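Local coordinates for protein RhCC (PDB 4U5R) that acts as a cofactor-independent oxygenase of the tautomerase superfamily, built on the beta-alpha-beta motif and able to bind magnesium, at the interface of chains A and B. Coordinates in Å, arbitrary orientation; residue numbers count along the deposited sequence, not the author numbering. Chains: chain A/B, RhCC.

Contact 1: the interface of chains A and B. Residues chain A 21, 25, 37, 39-43; chain B 50-56, 61, 63, 102.
An antiparallel beta pairing between chains joins strand 40-46 of chain A to strand 51-53 of chain B, so the sheet of the tautomerase fold runs on across the subunit boundary. Backbone bonds carry the pairing. A:Val41 N donates to B:Tyr52 O at 2.8 Å, and B:Tyr52 N returns a bond to A:Val41 O at 2.8 Å. A:Phe43 N to B:Thr50 O extends the ladder at one end, and B:Gly54 N to A:Val39 O at the other. All four are nearly straight, with each donor in the plane of the carbonyl. B:Gly54 takes its place with positive phi, 59°. Side chains probably set the register. The CD2-CE2 edge of A:Phe43 points at the B:Tyr52 face near CD1, planes at 90° and centroids 5.5 Å apart. A:Ser21 packs over the same face, towards the CD2 edge, its CB 3.6 Å from B:Tyr52 CB. A:Leu42 and B:Met51 lie alongside, pointing the same way, A:Leu42 CD2 3.7 Å from B:Met51 CE. A:Val40 CG2, anti to its carbonyl carbon, meets B:Phe61 tip to tip, while B:Val53 CG2 sits over the centre of that phenyl face. Water 1 binds A:Thr25 OG1, A:Val39 O and B:Gly55 N. Water 2 links A:Phe37 O to B:Glu102 OE1, an oxygen also salt-bridged to B:Arg63 NE. The paired strands sit between helix 14-32 of chain A and strands 61-68 and 100-107 of chain B.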
loop_
_atom_site.group_PDB
_atom_site.type_symbol
_atom_site.label_atom_id
_atom_site.label_comp_id
_atom_site.label_asym_id
_atom_site.label_seq_id
_atom_site.Cartn_x
_atom_site.Cartn_y
_atom_site.Cartn_z
ATOM N N SER A 21 7.174 -15.882 -9.660
ATOM C CA SER A 21 5.766 -15.725 -9.305
ATOM C C SER A 21 5.153 -17.106 -9.110
ATOM O O SER A 21 4.257 -17.261 -8.285
ATOM C CB SER A 21 4.989 -14.919 -10.351
ATOM O OG SER A 21 4.934 -15.582 -11.592
ATOM N N THR A 25 3.356 -18.317 -5.763
ATOM C CA THR A 25 2.049 -18.968 -5.832
ATOM C C THR A 25 2.066 -20.304 -5.088
ATOM O O THR A 25 1.098 -20.636 -4.394
ATOM C CB THR A 25 1.624 -19.151 -7.306
ATOM O OG1 THR A 25 1.506 -17.861 -7.901
ATOM C CG2 THR A 25 0.273 -19.849 -7.449
ATOM N N PHE A 37 -5.235 -18.243 -8.769
ATOM C CA PHE A 37 -5.474 -16.926 -9.332
ATOM C C PHE A 37 -5.612 -15.848 -8.250
ATOM O O PHE A 37 -5.566 -14.663 -8.570
ATOM C CB PHE A 37 -6.704 -16.927 -10.262
ATOM C CG PHE A 37 -8.020 -17.083 -9.563
ATOM C CD1 PHE A 37 -8.547 -18.346 -9.342
ATOM C CD2 PHE A 37 -8.753 -15.966 -9.180
ATOM C CE1 PHE A 37 -9.775 -18.495 -8.725
ATOM C CE2 PHE A 37 -9.980 -16.118 -8.555
ATOM C CZ PHE A 37 -10.481 -17.385 -8.326
ATOM N N VAL A 39 -3.329 -15.282 -6.291
ATOM C CA VAL A 39 -1.972 -14.798 -6.027
ATOM C C VAL A 39 -1.539 -13.891 -7.150
ATOM O O VAL A 39 -1.282 -14.343 -8.274
ATOM C CB VAL A 39 -0.949 -15.922 -5.864
ATOM C CG1 VAL A 39 0.396 -15.328 -5.387
ATOM C CG2 VAL A 39 -1.478 -16.952 -4.857
ATOM N N VAL A 40 -1.496 -12.604 -6.837
ATOM C CA VAL A 40 -1.172 -11.583 -7.811
ATOM C C VAL A 40 0.182 -10.981 -7.470
ATOM O O VAL A 40 0.375 -10.469 -6.372
ATOM C CB VAL A 40 -2.248 -10.498 -7.843
ATOM C CG1 VAL A 40 -1.821 -9.347 -8.751
ATOM C CG2 VAL A 40 -3.590 -11.114 -8.312
ATOM N N VAL A 41 1.108 -11.043 -8.416
ATOM C CA VAL A 41 2.447 -10.480 -8.233
ATOM C C VAL A 41 2.712 -9.429 -9.308
ATOM O O VAL A 41 2.670 -9.733 -10.507
ATOM C CB VAL A 41 3.539 -11.571 -8.299
ATOM C CG1 VAL A 41 4.920 -10.954 -8.064
ATOM C CG2 VAL A 41 3.267 -12.666 -7.266
ATOM N N LEU A 42 2.959 -8.193 -8.872
ATOM C CA LEU A 42 3.234 -7.072 -9.768
ATOM C C LEU A 42 4.705 -6.750 -9.697
ATOM O O LEU A 42 5.202 -6.438 -8.619
ATOM C CB LEU A 42 2.417 -5.838 -9.381
ATOM C CG LEU A 42 0.911 -6.033 -9.153
ATOM C CD1 LEU A 42 0.171 -4.704 -8.846
ATOM C CD2 LEU A 42 0.305 -6.731 -10.366
ATOM N N PHE A 43 5.388 -6.837 -10.835
ATOM C CA PHE A 43 6.792 -6.462 -10.927
ATOM C C PHE A 43 6.940 -5.023 -11.395
ATOM O O PHE A 43 6.473 -4.653 -12.470
ATOM C CB PHE A 43 7.546 -7.405 -11.873
ATOM C CG PHE A 43 7.684 -8.812 -11.349
ATOM C CD1 PHE A 43 8.743 -9.150 -10.536
ATOM C CD2 PHE A 43 6.767 -9.793 -11.693
ATOM C CE1 PHE A 43 8.875 -10.430 -10.043
ATOM C CE2 PHE A 43 6.896 -11.073 -11.208
ATOM C CZ PHE A 43 7.964 -11.398 -10.385
ATOM N N THR B 50 4.386 -8.054 -16.705
ATOM C CA THR B 50 4.681 -7.489 -15.385
ATOM C C THR B 50 3.631 -7.838 -14.327
ATOM O O THR B 50 3.908 -7.742 -13.137
ATOM C CB THR B 50 4.853 -5.944 -15.437
ATOM O OG1 THR B 50 3.629 -5.305 -15.823
ATOM C CG2 THR B 50 5.969 -5.558 -16.414
ATOM N N MET B 51 2.431 -8.235 -14.745
ATOM C CA MET B 51 1.388 -8.637 -13.805
ATOM C C MET B 51 1.221 -10.140 -13.896
ATOM O O MET B 51 0.770 -10.647 -14.923
ATOM C CB MET B 51 0.046 -7.950 -14.098
ATOM C CG MET B 51 0.078 -6.420 -14.147
ATOM S SD MET B 51 -1.533 -5.630 -14.454
ATOM C CE MET B 51 -2.320 -5.731 -12.842
ATOM N N TYR B 52 1.592 -10.848 -12.829
ATOM C CA TYR B 52 1.550 -12.309 -12.821
ATOM C C TYR B 52 0.466 -12.802 -11.877
ATOM O O TYR B 52 0.484 -12.499 -10.688
ATOM C CB TYR B 52 2.927 -12.885 -12.444
ATOM C CG TYR B 52 3.891 -12.774 -13.594
ATOM C CD1 TYR B 52 4.412 -11.543 -13.957
ATOM C CD2 TYR B 52 4.221 -13.886 -14.363
ATOM C CE1 TYR B 52 5.254 -11.413 -15.028
ATOM C CE2 TYR B 52 5.069 -13.765 -15.454
ATOM C CZ TYR B 52 5.578 -12.518 -15.778
ATOM O OH TYR B 52 6.427 -12.366 -16.851
ATOM N N VAL B 53 -0.481 -13.559 -12.433
ATOM C CA VAL B 53 -1.625 -14.052 -11.692
ATOM C C VAL B 53 -1.534 -15.574 -11.682
ATOM O O VAL B 53 -1.485 -16.191 -12.750
ATOM C CB VAL B 53 -2.957 -13.586 -12.333
ATOM C CG1 VAL B 53 -4.152 -14.242 -11.625
ATOM C CG2 VAL B 53 -3.057 -12.062 -12.317
ATOM N N GLY B 54 -1.482 -16.174 -10.494
ATOM C CA GLY B 54 -1.333 -17.614 -10.390
ATOM C C GLY B 54 -0.068 -18.124 -11.065
ATOM O O GLY B 54 -0.024 -19.245 -11.571
ATOM N N GLY B 55 0.963 -17.290 -11.089
ATOM C CA GLY B 55 2.251 -17.703 -11.610
ATOM C C GLY B 55 2.383 -17.582 -13.116
ATOM O O GLY B 55 3.338 -18.096 -13.701
ATOM N N LYS B 56 1.407 -16.947 -13.756
ATOM C CA LYS B 56 1.446 -16.782 -15.206
ATOM C C LYS B 56 1.147 -15.337 -15.555
ATOM O O LYS B 56 0.274 -14.725 -14.945
ATOM C CB LYS B 56 0.443 -17.718 -15.896
ATOM C CG LYS B 56 0.682 -19.199 -15.625
ATOM C CD LYS B 56 -0.351 -20.088 -16.312
ATOM C CE LYS B 56 -0.181 -21.555 -15.902
ATOM N NZ LYS B 56 -1.166 -22.458 -16.569
ATOM N N PHE B 61 -5.641 -8.137 -16.973
ATOM C CA PHE B 61 -6.029 -8.119 -15.574
ATOM C C PHE B 61 -5.893 -6.722 -14.970
ATOM O O PHE B 61 -4.850 -6.076 -15.110
ATOM C CB PHE B 61 -5.179 -9.140 -14.807
ATOM C CG PHE B 61 -5.612 -9.360 -13.379
ATOM C CD1 PHE B 61 -6.628 -10.252 -13.072
ATOM C CD2 PHE B 61 -4.982 -8.691 -12.343
ATOM C CE1 PHE B 61 -7.025 -10.458 -11.750
ATOM C CE2 PHE B 61 -5.371 -8.896 -11.026
ATOM C CZ PHE B 61 -6.392 -9.774 -10.732
ATOM N N ARG B 63 -5.977 -4.719 -11.423
ATOM C CA ARG B 63 -5.920 -4.859 -9.965
ATOM C C ARG B 63 -6.163 -3.511 -9.295
ATOM O O ARG B 63 -5.467 -2.538 -9.593
ATOM C CB ARG B 63 -4.559 -5.447 -9.547
ATOM C CG ARG B 63 -4.461 -5.941 -8.098
ATOM C CD ARG B 63 -5.558 -6.958 -7.815
ATOM N NE ARG B 63 -5.362 -7.614 -6.528
ATOM C CZ ARG B 63 -5.807 -7.172 -5.356
ATOM N NH1 ARG B 63 -6.464 -6.015 -5.253
ATOM N NH2 ARG B 63 -5.557 -7.896 -4.270
ATOM N N GLU B 102 -9.729 -7.661 -9.583
ATOM C CA GLU B 102 -9.766 -7.918 -8.151
ATOM C C GLU B 102 -9.601 -6.583 -7.438
ATOM O O GLU B 102 -8.857 -5.719 -7.895
ATOM C CB GLU B 102 -8.662 -8.906 -7.730
ATOM C CG GLU B 102 -8.691 -9.248 -6.249
ATOM C CD GLU B 102 -7.627 -10.253 -5.822
ATOM O OE1 GLU B 102 -6.637 -10.457 -6.550
ATOM O OE2 GLU B 102 -7.776 -10.829 -4.721
HETATM O O HOH W 1 1.421 -15.002 -9.381
HETATM O O HOH W 2 -7.369 -12.399 -8.229
#

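Contact 2: the interface of chains A and B. Residues chain A 2, 4, 42-44; chain B 4, 6, 46.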
loop_
_atom_site.group_PDB
_atom_site.type_symbol
_atom_site.label_atom_id
_atom_site.label_comp_id
_atom_site.label_asym_id
_atom_site.label_seq_id
_atom_site.Cartn_x
_atom_site.Cartn_y
_atom_site.Cartn_z
ATOM N N TYR A 2 -1.474 -10.137 -2.409
ATOM C CA TYR A 2 -1.154 -9.084 -3.343
ATOM C C TYR A 2 0.313 -8.712 -3.150
ATOM O O TYR A 2 0.648 -8.110 -2.143
ATOM C CB TYR A 2 -2.089 -7.903 -3.076
ATOM C CG TYR A 2 -1.698 -6.607 -3.716
ATOM C CD1 TYR A 2 -1.945 -6.379 -5.062
ATOM C CD2 TYR A 2 -1.122 -5.587 -2.968
ATOM C CE1 TYR A 2 -1.603 -5.184 -5.649
ATOM C CE2 TYR A 2 -0.775 -4.384 -3.551
ATOM C CZ TYR A 2 -1.023 -4.191 -4.892
ATOM O OH TYR A 2 -0.677 -3.005 -5.490
ATOM N N GLU A 4 3.880 -6.790 -4.324
ATOM C CA GLU A 4 4.610 -5.866 -5.173
ATOM C C GLU A 4 6.088 -6.121 -5.024
ATOM O O GLU A 4 6.597 -6.140 -3.905
ATOM C CB GLU A 4 4.346 -4.430 -4.792
ATOM C CG GLU A 4 2.940 -3.975 -4.949
ATOM C CD GLU A 4 2.740 -2.665 -4.234
ATOM O OE1 GLU A 4 2.776 -2.671 -2.986
ATOM O OE2 GLU A 4 2.586 -1.637 -4.905
ATOM N N LEU A 42 2.959 -8.193 -8.872
ATOM C CA LEU A 42 3.234 -7.072 -9.768
ATOM C C LEU A 42 4.705 -6.750 -9.697
ATOM O O LEU A 42 5.202 -6.438 -8.619
ATOM C CB LEU A 42 2.417 -5.838 -9.381
ATOM C CG LEU A 42 0.911 -6.033 -9.153
ATOM C CD1 LEU A 42 0.171 -4.704 -8.846
ATOM C CD2 LEU A 42 0.305 -6.731 -10.366
ATOM N N PHE A 43 5.388 -6.837 -10.835
ATOM C CA PHE A 43 6.792 -6.462 -10.927
ATOM C C PHE A 43 6.940 -5.023 -11.395
ATOM O O PHE A 43 6.473 -4.653 -12.470
ATOM C CB PHE A 43 7.546 -7.405 -11.873
ATOM C CG PHE A 43 7.684 -8.812 -11.349
ATOM C CD1 PHE A 43 8.743 -9.150 -10.536
ATOM C CD2 PHE A 43 6.767 -9.793 -11.693
ATOM C CE1 PHE A 43 8.875 -10.430 -10.043
ATOM C CE2 PHE A 43 6.896 -11.073 -11.208
ATOM C CZ PHE A 43 7.964 -11.398 -10.385
ATOM N N LYS A 44 7.591 -4.207 -10.579
ATOM C CA LYS A 44 7.695 -2.794 -10.891
ATOM C C LYS A 44 9.161 -2.391 -11.059
ATOM O O LYS A 44 9.905 -2.273 -10.087
ATOM C CB LYS A 44 6.998 -1.979 -9.800
ATOM C CG LYS A 44 5.522 -2.372 -9.617
ATOM C CD LYS A 44 4.864 -1.693 -8.418
ATOM C CE LYS A 44 3.376 -1.982 -8.337
ATOM N NZ LYS A 44 2.700 -1.215 -7.236
ATOM N N GLU B 4 -5.664 3.023 -6.143
ATOM C CA GLU B 4 -4.702 2.626 -7.150
ATOM C C GLU B 4 -5.368 1.695 -8.132
ATOM O O GLU B 4 -5.932 0.693 -7.720
ATOM C CB GLU B 4 -3.532 1.909 -6.520
ATOM C CG GLU B 4 -2.606 2.761 -5.707
ATOM C CD GLU B 4 -1.576 1.900 -5.016
ATOM O OE1 GLU B 4 -1.976 1.056 -4.182
ATOM O OE2 GLU B 4 -0.380 2.022 -5.343
ATOM N N PHE B 6 -4.317 -0.561 -11.312
ATOM C CA PHE B 6 -3.258 -1.131 -12.134
ATOM C C PHE B 6 -3.867 -1.790 -13.354
ATOM O O PHE B 6 -4.618 -2.743 -13.216
ATOM C CB PHE B 6 -2.464 -2.169 -11.336
ATOM C CG PHE B 6 -1.759 -1.616 -10.134
ATOM C CD1 PHE B 6 -0.468 -1.130 -10.242
ATOM C CD2 PHE B 6 -2.365 -1.641 -8.882
ATOM C CE1 PHE B 6 0.202 -0.654 -9.130
ATOM C CE2 PHE B 6 -1.705 -1.157 -7.767
ATOM C CZ PHE B 6 -0.423 -0.654 -7.891
ATOM N N MET B 46 0.586 -0.993 -16.586
ATOM C CA MET B 46 1.539 -2.083 -16.434
ATOM C C MET B 46 1.887 -2.677 -17.782
ATOM O O MET B 46 1.000 -3.154 -18.499
ATOM C CB MET B 46 0.979 -3.179 -15.529
ATOM C CG MET B 46 0.604 -2.693 -14.144
ATOM S SD MET B 46 2.030 -2.129 -13.183
ATOM C CE MET B 46 2.953 -3.642 -12.905
#
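Strands 2-8 and 40-46 of chain A meet the same two strands of chain B. They belong to the beta-alpha-beta motif of the tautomerase superfamily. B:Phe6 is the centre of the patch. Its CG is anti to the carbonyl carbon, chi1 -62°, and chi2 of -90° turns the ring broadside to A:Leu42. The CD1 methyl of A:Leu42 stands over the middle of one face, 3.8 Å from the ring centroid, in a CH-pi contact. A:Lys44 reaches the far end of the ring with an extended chain and crosses it at about a right angle. Its CE lies 3.5 Å from B:Phe6 CE1, and its amino group NZ is beside CE1 and CZ. A:Tyr2 comes crosswise from the same side of the ring plane, to the CE2-CZ rim, its phenol oxygen OH 3.4 Å from B:Phe6 CZ. An alanine in place of B:Phe6 would remove the ring that these three groups approach from one side and would probably loosen the packing of A:Leu42 CD1. A:Lys44 NZ also pairs in charge with A:Glu4 OE2 of its own chain, although the two are modelled too close for the length to carry weight. B:Glu4 OE2 is 4.9 Å from A:Lys44 NZ, so the lysine charge may ease the nearness of the two glutamates, whose OE2 atoms are 4.7 Å apart. B:Met46, bent at chi2 and chi3, brings its CE methyl 3.7 Å from the backbone oxygen A:Phe43 O.

Contact 3: the interface of chains A and B. Residues chain A 14, 17-18, 22, 36; chain B 52, 54-55.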
loop_
_atom_site.group_PDB
_atom_site.type_symbol
_atom_site.label_atom_id
_atom_site.label_comp_id
_atom_site.label_asym_id
_atom_site.label_seq_id
_atom_site.Cartn_x
_atom_site.Cartn_y
_atom_site.Cartn_z
ATOM N N PRO A 14 11.224 -12.226 -18.423
ATOM C CA PRO A 14 9.897 -12.823 -18.237
ATOM C C PRO A 14 9.982 -14.242 -17.666
ATOM O O PRO A 14 9.162 -14.599 -16.829
ATOM C CB PRO A 14 9.303 -12.815 -19.655
ATOM C CG PRO A 14 9.976 -11.623 -20.299
ATOM C CD PRO A 14 11.390 -11.664 -19.780
ATOM N N LYS A 17 10.432 -13.933 -13.946
ATOM C CA LYS A 17 9.211 -13.480 -13.300
ATOM C C LYS A 17 8.197 -14.611 -13.218
ATOM O O LYS A 17 7.476 -14.743 -12.224
ATOM C CB LYS A 17 8.635 -12.275 -14.049
ATOM C CG LYS A 17 9.500 -11.027 -13.919
ATOM C CD LYS A 17 8.856 -9.789 -14.522
ATOM C CE LYS A 17 9.355 -9.538 -15.923
ATOM N NZ LYS A 17 9.084 -8.127 -16.326
ATOM N N GLU A 18 8.142 -15.431 -14.266
ATOM C CA GLU A 18 7.276 -16.598 -14.259
ATOM C C GLU A 18 7.718 -17.545 -13.160
ATOM O O GLU A 18 6.916 -17.988 -12.346
ATOM C CB GLU A 18 7.299 -17.314 -15.608
ATOM C CG GLU A 18 6.259 -18.415 -15.704
ATOM C CD GLU A 18 6.116 -18.945 -17.109
ATOM O OE1 GLU A 18 7.042 -19.636 -17.582
ATOM O OE2 GLU A 18 5.085 -18.651 -17.742
ATOM N N GLU A 22 5.673 -18.106 -9.830
ATOM C CA GLU A 22 5.255 -19.497 -9.604
ATOM C C GLU A 22 5.664 -19.992 -8.218
ATOM O O GLU A 22 4.867 -20.664 -7.526
ATOM C CB GLU A 22 5.823 -20.434 -10.683
ATOM C CG GLU A 22 5.661 -21.906 -10.332
ATOM C CD GLU A 22 4.207 -22.326 -10.278
ATOM O OE1 GLU A 22 3.368 -21.648 -10.909
ATOM O OE2 GLU A 22 3.902 -23.332 -9.593
ATOM N N ARG A 36 -5.064 -20.589 -7.232
ATOM C CA ARG A 36 -3.856 -19.970 -7.772
ATOM C C ARG A 36 -4.084 -18.527 -8.160
ATOM O O ARG A 36 -3.225 -17.682 -7.899
ATOM C CB ARG A 36 -3.339 -20.739 -8.993
ATOM C CG ARG A 36 -2.923 -22.164 -8.709
ATOM C CD ARG A 36 -2.615 -22.879 -10.025
ATOM N NE ARG A 36 -1.420 -22.282 -10.605
ATOM C CZ ARG A 36 -0.195 -22.502 -10.140
ATOM N NH1 ARG A 36 -0.020 -23.326 -9.114
ATOM N NH2 ARG A 36 0.853 -21.912 -10.698
ATOM N N TYR B 52 1.592 -10.848 -12.829
ATOM C CA TYR B 52 1.550 -12.309 -12.821
ATOM C C TYR B 52 0.466 -12.802 -11.877
ATOM O O TYR B 52 0.484 -12.499 -10.688
ATOM C CB TYR B 52 2.927 -12.885 -12.444
ATOM C CG TYR B 52 3.891 -12.774 -13.594
ATOM C CD1 TYR B 52 4.412 -11.543 -13.957
ATOM C CD2 TYR B 52 4.221 -13.886 -14.363
ATOM C CE1 TYR B 52 5.254 -11.413 -15.028
ATOM C CE2 TYR B 52 5.069 -13.765 -15.454
ATOM C CZ TYR B 52 5.578 -12.518 -15.778
ATOM O OH TYR B 52 6.427 -12.366 -16.851
ATOM N N GLY B 54 -1.482 -16.174 -10.494
ATOM C CA GLY B 54 -1.333 -17.614 -10.390
ATOM C C GLY B 54 -0.068 -18.124 -11.065
ATOM O O GLY B 54 -0.024 -19.245 -11.571
ATOM N N GLY B 55 0.963 -17.290 -11.089
ATOM C CA GLY B 55 2.251 -17.703 -11.610
ATOM C C GLY B 55 2.383 -17.582 -13.116
ATOM O O GLY B 55 3.338 -18.096 -13.701
HETATM O O HOH W 3 3.343 -21.197 -13.360
HETATM O O HOH W 4 -2.229 -20.538 -13.017
#
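Hydrogen bonds and a salt bridge gather at A:Arg36, in the 3-10 helix 36-38, where it meets the B:Gly54-B:Gly55 turn. Its NH2 donates across the interface to the carbonyl B:Gly54 O at 2.9 Å. The bond is bent, 131° at the hydrogen, and the donor stands above the carbonyl plane. The same NH2 holds A:Glu22 OE1, on helix 14-32, in a salt bridge at 2.5 Å. The carboxylate lies at the edge of the guanidinium, in its plane, and OE1 uses its syn lone pair. A:Glu22 thus probably fixes the rotation of the arginine that holds the glycine carbonyl. The arginine chain bends at chi3, 68°, to present that edge. Waters extend the polar network. Water 4 links A:Arg36 NE to B:Gly54 O, so this carbonyl is gripped both directly and through solvent. Water 3 joins A:Glu22 OE1 to B:Gly55 O. Packing makes up the rest, along helix 14-32. The B:Tyr52 ring lies against the helix, crossing the A:Lys17 side chain at about a right angle. A:Lys17 CB is 3.5 Å from B:Tyr52 CZ. A:Glu18 CA is 3.8 Å from CE2 of the same ring, and A:Lys17 O lies above one face toward the rim. Close by, A:Glu22 CA packs on B:Gly55 CA. A:Glu18 swings its CG anti to the backbone N, chi1 -172°, placing CG 3.6 Å from B:Gly55 O.

The three contacts form one continuous stretch of the A-B interface. C-alpha centres lie about 8 Å apart for contacts 1 and 2, and about 6 Å for contacts 1 and 3. Contacts 2 and 3 are about 13 Å apart. Contact 1 shares A:Leu42 and A:Phe43 with contact 2, and B:Tyr52, B:Gly54 and B:Gly55 with contact 3. The central strand pairing therefore connects the packing around B:Phe6 to the helix-side polar network. The deposited assembly holds three copies, and chains A and B meet through unlike surfaces. This would fit a trimer built head to tail, as some tautomerase superfamily members form.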